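PDB 4NEK: enoyl-CoA hydratase/carnithine racemase from Magnetospirillum magneticum, which probably acts as a delta(3)-delta(2)-enoyl-CoA isomerase, shifting the double bond of unsaturated fatty acyl-CoA thioesters. Local coordinates for residues L115-P120 / G175-E180. Residues are numbered along the deposited sequence; the frame is centred on the assembly and turned at random.
Sequences LVYAAP and GVVPGE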
# COMPACT_ATOMS: atom_id res chain seq x y z
N LEU C 115 7.65 16.86 -11.88
CA LEU C 115 8.19 15.66 -11.27
C LEU C 115 9.01 16.00 -10.08
O LEU C 115 9.75 16.97 -10.10
CB LEU C 115 9.13 14.93 -12.24
CG LEU C 115 8.56 14.45 -13.56
CD1 LEU C 115 9.67 13.95 -14.47
CD2 LEU C 115 7.54 13.34 -13.37
N VAL C 116 8.97 15.16 -9.07
CA VAL C 116 9.69 15.36 -7.83
C VAL C 116 10.21 14.05 -7.27
O VAL C 116 9.48 13.08 -7.19
CB VAL C 116 8.74 15.92 -6.79
CG1 VAL C 116 9.49 16.17 -5.50
CG2 VAL C 116 8.09 17.19 -7.26
N TYR C 117 11.48 14.01 -6.92
CA TYR C 117 12.10 12.81 -6.32
C TYR C 117 12.63 13.27 -5.00
O TYR C 117 13.10 14.39 -4.89
CB TYR C 117 13.25 12.25 -7.18
CG TYR C 117 12.73 11.86 -8.51
CD1 TYR C 117 12.16 10.61 -8.74
CD2 TYR C 117 12.66 12.83 -9.53
CE1 TYR C 117 11.57 10.30 -9.96
CE2 TYR C 117 12.09 12.54 -10.77
CZ TYR C 117 11.55 11.28 -10.99
OH TYR C 117 11.05 11.03 -12.24
N ALA C 118 12.58 12.38 -4.02
CA ALA C 118 12.98 12.68 -2.67
C ALA C 118 13.90 11.63 -2.10
O ALA C 118 13.79 10.47 -2.43
CB ALA C 118 11.76 12.72 -1.80
N ALA C 119 14.82 12.05 -1.25
CA ALA C 119 15.72 11.12 -0.59
C ALA C 119 15.03 10.50 0.59
O ALA C 119 14.09 11.08 1.13
CB ALA C 119 16.95 11.82 -0.11
N PRO C 120 15.47 9.32 1.01
CA PRO C 120 14.90 8.57 2.14
C PRO C 120 14.69 9.39 3.40
O PRO C 120 13.63 9.29 4.03
CB PRO C 120 15.94 7.50 2.39
CG PRO C 120 16.46 7.20 1.05
CD PRO C 120 16.49 8.52 0.32
N GLY C 175 8.69 9.48 -6.29
CA GLY C 175 9.43 8.34 -5.78
C GLY C 175 10.59 8.71 -4.89
O GLY C 175 10.95 9.85 -4.77
N VAL C 176 11.11 7.70 -4.22
CA VAL C 176 12.16 7.86 -3.29
C VAL C 176 13.42 7.31 -3.88
O VAL C 176 13.41 6.23 -4.38
CB VAL C 176 11.83 7.11 -2.01
CG1 VAL C 176 12.95 7.25 -0.97
CG2 VAL C 176 10.55 7.68 -1.43
N VAL C 177 14.52 8.04 -3.77
CA VAL C 177 15.79 7.66 -4.37
C VAL C 177 16.90 7.94 -3.38
O VAL C 177 16.95 9.01 -2.81
CB VAL C 177 16.10 8.53 -5.58
CG1 VAL C 177 17.40 8.10 -6.22
CG2 VAL C 177 14.97 8.42 -6.60
N PRO C 178 17.78 6.97 -3.15
CA PRO C 178 18.95 7.12 -2.25
C PRO C 178 19.73 8.39 -2.54
O PRO C 178 19.94 8.73 -3.68
CB PRO C 178 19.81 5.90 -2.58
CG PRO C 178 18.84 4.88 -3.11
CD PRO C 178 17.69 5.62 -3.74
N GLY C 179 20.07 9.13 -1.50
CA GLY C 179 20.70 10.44 -1.64
C GLY C 179 21.88 10.47 -2.59
O GLY C 179 22.02 11.40 -3.37
N GLU C 180 22.73 9.44 -2.57
CA GLU C 180 23.88 9.44 -3.46
C GLU C 180 23.49 9.40 -4.94
O GLU C 180 24.28 9.78 -5.75
CB GLU C 180 24.83 8.31 -3.14
CG GLU C 180 24.26 6.93 -3.42
CD GLU C 180 23.94 6.16 -2.14
OE1 GLU C 180 24.21 4.92 -2.16
OE2 GLU C 180 23.43 6.79 -1.15
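The ring of Tyr-117 meets CG2 of Val-177 obliquely, through its CD1 atom at 4.2 Å. Gly-175 O also lies obliquely to this ring. The Tyr-117 CG is anti to its own carbonyl carbon (chi1 -60°), which puts the ring beside Val-177 CG2. Leu-182 and Ala-189 of the helix 179-194 also pack on this side chain. The pyrrolidine ring of Pro-120 crosses Val-176 obliquely, and Pro-120 CD lies 4.0 Å from Val-176 CG1. That methyl is anti to the Val-176 backbone N, chi1 179°. It also lies near the carbonyl oxygen of Ala-118. Pro-120 CD sits 3.2 Å from Val-177 O, and CG reaches CA of Pro-178.

Two backbone hydrogen bonds pair Ala-118 with Val-176 in a parallel bridge, Ala-118 bonding to the residues before and after Val-176. Ala-118 N donates to Gly-175 O at 3.1 Å, nearly along the C=O axis. Val-177 N donates to Ala-118 O at 2.9 Å, in the carbonyl plane. Ala-118 therefore uses both its N-H and its C=O on the same neighbour. One residue on, Ala-119 CA makes a CA-H...O contact with Val-177 O at 3.3 Å.

The bonds add the short strand 175-176 to the edge of the crotonase-type sheet, next to strand 115-118. On the other side of strand 115-118, Tyr-117 and Ala-119 bond to the backbone of strand 94-98. Phe-162 of a second subunit packs on Pro-120, so the contact borders a subunit interface.

An alanine at Pro-120 would remove the ring atoms CG and CD and would probably loosen the packing on Val-176, Val-177 O and Phe-162 of that subunit. The chemistry implies that two backbone hydrogen bonds give the contact its register, while the side chains add mainly apolar touches, with no charged pair between the two segments.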